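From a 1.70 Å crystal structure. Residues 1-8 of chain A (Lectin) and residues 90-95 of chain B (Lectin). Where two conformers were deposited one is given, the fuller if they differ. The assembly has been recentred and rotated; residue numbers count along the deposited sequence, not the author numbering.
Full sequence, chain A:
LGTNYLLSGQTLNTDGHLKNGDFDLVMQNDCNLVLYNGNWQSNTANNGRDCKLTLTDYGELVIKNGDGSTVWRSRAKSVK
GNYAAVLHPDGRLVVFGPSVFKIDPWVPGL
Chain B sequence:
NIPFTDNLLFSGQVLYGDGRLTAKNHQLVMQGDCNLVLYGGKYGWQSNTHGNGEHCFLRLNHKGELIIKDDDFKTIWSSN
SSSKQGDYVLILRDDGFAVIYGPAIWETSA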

ATOM      1  N   LEU A   1     -10.386  -1.912  -6.448  1.00 21.82           N
ATOM      2  CA  LEU A   1     -10.210  -1.740  -5.011  1.00 21.43           C
ATOM      3  C   LEU A   1      -9.430  -2.923  -4.451  1.00 22.83           C
ATOM      4  O   LEU A   1      -9.689  -4.054  -4.855  1.00 22.67           O
ATOM      5  N   GLY A   2      -8.501  -2.675  -3.530  1.00 16.96           N
ATOM      6  CA  GLY A   2      -7.770  -3.765  -2.896  1.00 15.66           C
ATOM      7  C   GLY A   2      -8.594  -4.300  -1.744  1.00 15.74           C
ATOM      8  O   GLY A   2      -9.552  -3.645  -1.328  1.00 14.77           O
ATOM      9  N   THR A   3      -8.241  -5.472  -1.203  1.00 11.57           N
ATOM     10  CA  THR A   3      -8.980  -5.984  -0.042  1.00 11.02           C
ATOM     11  C   THR A   3      -8.686  -5.138   1.195  1.00 12.66           C
ATOM     12  O   THR A   3      -9.518  -5.046   2.092  1.00 13.22           O
ATOM     13  N   ASN A   4      -7.502  -4.512   1.225  1.00  8.74           N
ATOM     14  CA  ASN A   4      -7.013  -3.740   2.370  1.00  7.79           C
ATOM     15  C   ASN A   4      -6.429  -2.372   1.957  1.00 12.13           C
ATOM     16  O   ASN A   4      -5.691  -1.761   2.729  1.00 11.43           O
ATOM     17  N   TYR A   5      -6.738  -1.902   0.741  1.00  9.33           N
ATOM     18  CA  TYR A   5      -6.282  -0.580   0.315  1.00  9.19           C
ATOM     19  C   TYR A   5      -7.263   0.064  -0.637  1.00 13.22           C
ATOM     20  O   TYR A   5      -8.052  -0.622  -1.293  1.00 12.31           O
ATOM     21  N   LEU A   6      -7.171   1.394  -0.722  1.00 11.23           N
ATOM     22  CA  LEU A   6      -7.910   2.260  -1.622  1.00 11.96           C
ATOM     23  C   LEU A   6      -6.899   3.172  -2.302  1.00 13.74           C
ATOM     24  O   LEU A   6      -6.185   3.904  -1.618  1.00 11.99           O
ATOM     25  N   LEU A   7      -6.813   3.109  -3.638  1.00 10.21           N
ATOM     26  CA  LEU A   7      -5.886   3.970  -4.383  1.00 11.06           C
ATOM     27  C   LEU A   7      -6.596   5.233  -4.830  1.00 14.56           C
ATOM     28  O   LEU A   7      -7.819   5.215  -5.030  1.00 16.03           O
ATOM     29  N   SER A   8      -5.842   6.327  -5.025  1.00 12.43           N
ATOM     30  CA  SER A   8      -6.435   7.572  -5.518  1.00 12.68           C
ATOM     31  C   SER A   8      -7.105   7.281  -6.878  1.00 17.03           C
ATOM     32  O   SER A   8      -6.525   6.594  -7.725  1.00 15.70           O
TER
ATOM     33  N   LEU B  90       5.248  -0.939   0.263  1.00  6.37           N
ATOM     34  CA  LEU B  90       5.345  -1.518  -1.072  1.00  6.37           C
ATOM     35  C   LEU B  90       4.092  -2.341  -1.241  1.00 10.32           C
ATOM     36  O   LEU B  90       3.829  -3.214  -0.404  1.00  9.76           O
ATOM     37  N   ILE B  91       3.290  -2.046  -2.277  1.00  8.18           N
ATOM     38  CA  ILE B  91       2.066  -2.788  -2.521  1.00  6.71           C
ATOM     39  C   ILE B  91       2.186  -3.570  -3.814  1.00 10.62           C
ATOM     40  O   ILE B  91       2.444  -2.978  -4.859  1.00  9.74           O
ATOM     41  N   LEU B  92       1.932  -4.885  -3.752  1.00  8.24           N
ATOM     42  CA  LEU B  92       1.782  -5.685  -4.959  1.00  8.04           C
ATOM     43  C   LEU B  92       0.311  -5.544  -5.274  1.00 10.57           C
ATOM     44  O   LEU B  92      -0.531  -6.160  -4.606  1.00 10.40           O
ATOM     45  N   ARG B  93      -0.009  -4.622  -6.174  0.50  9.05           N
ATOM     46  CA  ARG B  93      -1.391  -4.268  -6.482  0.50  9.21           C
ATOM     47  C   ARG B  93      -2.150  -5.363  -7.205  0.50 12.63           C
ATOM     48  O   ARG B  93      -1.555  -6.212  -7.869  0.50 11.77           O
ATOM     49  N   ASP B  94      -3.482  -5.290  -7.138  1.00 10.84           N
ATOM     50  CA  ASP B  94      -4.343  -6.233  -7.835  1.00 10.93           C
ATOM     51  C   ASP B  94      -4.111  -6.194  -9.348  1.00 14.94           C
ATOM     52  O   ASP B  94      -4.334  -7.203 -10.016  1.00 13.84           O
ATOM     53  N   ASP B  95      -3.652  -5.038  -9.884  1.00 13.02           N
ATOM     54  CA  ASP B  95      -3.417  -4.881 -11.323  1.00 14.17           C
ATOM     55  C   ASP B  95      -1.988  -5.319 -11.747  1.00 18.17           C
ATOM     56  O   ASP B  95      -1.636  -5.143 -12.904  1.00 19.58           O
TER

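The two stretches meet through a small, side-chain-mediated contact centred on Tyr A5, in which one direct hydrogen bond and one water bridge accompany apolar packing, with 307 Å² buried in total. Tyr A5 points toward chain B with chi1 in the p well (68°), and this carries its ring across the gap to the backbone just past the chain B strand. There Tyr A5 OH accepts a hydrogen bond from Asp B94 N at 2.9 Å; the N-H...O angle of 174° is almost linear, and the amide lies at the ring edge, near its plane. Tyr A5 OH also sits 3.5 Å from Arg B93 CA. On the ring flank next to the hydroxyl carbon, Tyr A5 CE2 packs against Ile B91 CG2 at 3.8 Å; Ile B91, an m rotamer, also points toward the partner stretch. Gly A2 leaves room for this ring, since a CB at that position would clash with Tyr A5 CE2.

Asp B94 (chi1 m, -69°) also points toward chain A, and its carboxylate lies beside Leu A1 and Gly A2. Water 1 donates to Asp B94 OD1 (2.7 Å) and accepts from Thr A3 N (2.9 Å), linking the acid to a backbone amide. The other oxygen, Asp B94 OD2, lies 3.6 Å from Gly A2 CA and 3.0 Å from Leu A1 O; the latter pair are two acceptors and form no hydrogen bond.

Beyond the tyrosine, Leu A7 (m, t) also points toward chain B, and Leu A7 CD1 reaches Arg B93 CD at 3.8 Å, lying over one face of the guanidinium. The CA-to-CB bond of the arginine points sideways, and the side chain is held within its own chain: Arg B93 NE donates to Asp B95 OD1 (3.1 Å) and Arg B93 NH2 forms a salt bridge with Asp B95 OD2 (2.7 Å).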

ATOM      1  CB  LEU A   1     -11.619  -1.664  -4.378  1.00 22.51           C
ATOM      2  CG  LEU A   1     -11.765  -1.284  -2.909  1.00 28.06           C
ATOM      3  CD1 LEU A   1     -11.317   0.136  -2.663  1.00 29.12           C
ATOM      4  CD2 LEU A   1     -13.205  -1.402  -2.486  1.00 30.35           C
ATOM      5  CB  THR A   3      -8.620  -7.450   0.243  1.00 19.97           C
ATOM      6  OG1 THR A   3      -7.203  -7.550   0.436  1.00 21.38           O
ATOM      7  CG2 THR A   3      -9.076  -8.386  -0.858  1.00 19.15           C
ATOM      8  CB  ASN A   4      -5.946  -4.576   3.091  1.00  8.39           C
ATOM      9  CG  ASN A   4      -4.893  -5.107   2.150  1.00 13.34           C
ATOM     10  OD1 ASN A   4      -4.707  -4.601   1.032  1.00 13.15           O
ATOM     11  ND2 ASN A   4      -4.243  -6.193   2.542  1.00 11.28           N
ATOM     12  CB  TYR A   5      -4.876  -0.615  -0.330  1.00  9.15           C
ATOM     13  CG  TYR A   5      -4.813  -1.327  -1.668  1.00  9.72           C
ATOM     14  CD1 TYR A   5      -5.200  -0.685  -2.841  1.00 12.06           C
ATOM     15  CD2 TYR A   5      -4.298  -2.618  -1.771  1.00 10.77           C
ATOM     16  CE1 TYR A   5      -5.162  -1.341  -4.074  1.00 12.56           C
ATOM     17  CE2 TYR A   5      -4.208  -3.263  -3.005  1.00 11.96           C
ATOM     18  CZ  TYR A   5      -4.647  -2.623  -4.152  1.00 14.76           C
ATOM     19  OH  TYR A   5      -4.587  -3.249  -5.377  1.00 16.18           O
ATOM     20  CB  LEU A   6      -8.969   3.071  -0.837  1.00 13.26           C
ATOM     21  CG  LEU A   6      -9.726   4.159  -1.599  1.00 19.35           C
ATOM     22  CD1 LEU A   6     -10.812   3.571  -2.439  1.00 21.45           C
ATOM     23  CD2 LEU A   6     -10.346   5.170  -0.644  1.00 20.48           C
ATOM     24  CB  LEU A   7      -5.315   3.244  -5.618  1.00 10.85           C
ATOM     25  CG  LEU A   7      -4.625   1.900  -5.412  1.00 14.45           C
ATOM     26  CD1 LEU A   7      -4.191   1.314  -6.737  1.00 15.62           C
ATOM     27  CD2 LEU A   7      -3.456   2.006  -4.438  1.00 14.34           C
ATOM     28  CB  SER A   8      -5.383   8.678  -5.606  1.00 16.42           C
ATOM     29  OG  SER A   8      -4.192   8.235  -6.229  1.00 22.44           O
TER
ATOM     30  CB  LEU B  90       6.618  -2.393  -1.195  1.00  6.67           C
ATOM     31  CG  LEU B  90       6.715  -3.296  -2.438  1.00 10.68           C
ATOM     32  CD1 LEU B  90       6.973  -2.503  -3.705  1.00 11.94           C
ATOM     33  CD2 LEU B  90       7.830  -4.326  -2.259  1.00 11.79           C
ATOM     34  CB  ILE B  91       0.801  -1.874  -2.570  1.00  8.60           C
ATOM     35  CG1 ILE B  91       0.698  -0.934  -1.329  1.00  8.97           C
ATOM     36  CG2 ILE B  91      -0.486  -2.725  -2.741  1.00  8.15           C
ATOM     37  CD1 ILE B  91      -0.458   0.077  -1.392  1.00 10.33           C
ATOM     38  CB  LEU B  92       2.234  -7.152  -4.786  1.00  7.82           C
ATOM     39  CG  LEU B  92       2.033  -8.045  -6.036  1.00 11.09           C
ATOM     40  CD1 LEU B  92       2.879  -7.574  -7.222  1.00 11.94           C
ATOM     41  CD2 LEU B  92       2.285  -9.512  -5.713  1.00 11.79           C
ATOM     42  CB  ARG B  93      -1.412  -2.982  -7.320  0.50 11.36           C
ATOM     43  CG  ARG B  93      -0.850  -1.843  -6.476  0.50 12.75           C
ATOM     44  CD  ARG B  93      -0.804  -0.474  -7.106  0.50 16.64           C
ATOM     45  NE  ARG B  93      -1.115  -0.346  -8.440  0.50 17.11           N
ATOM     46  CZ  ARG B  93      -1.110   0.793  -9.201  0.50 26.02           C
ATOM     47  NH1 ARG B  93      -0.757   1.954  -8.681  0.50 25.11           N
ATOM     48  NH2 ARG B  93      -1.456   0.733 -10.478  0.50 30.18           N
ATOM     49  CB  ASP B  94      -5.817  -5.904  -7.551  1.00 12.89           C
ATOM     50  CG  ASP B  94      -6.295  -6.158  -6.137  1.00 21.10           C
ATOM     51  OD1 ASP B  94      -5.524  -6.731  -5.335  1.00 19.80           O
ATOM     52  OD2 ASP B  94      -7.437  -5.787  -5.832  1.00 26.63           O
ATOM     53  CB  ASP B  95      -3.733  -3.442 -11.795  1.00 16.07           C
ATOM     54  CG  ASP B  95      -2.924  -2.325 -11.157  1.00 21.07           C
ATOM     55  OD1 ASP B  95      -1.992  -2.630 -10.389  1.00 18.44           O
ATOM     56  OD2 ASP B  95      -3.175  -1.148 -11.490  1.00 22.68           O
TER
HETATM   57  O   HOH W   1      -6.223  -6.936  -2.696  1.00 22.50           O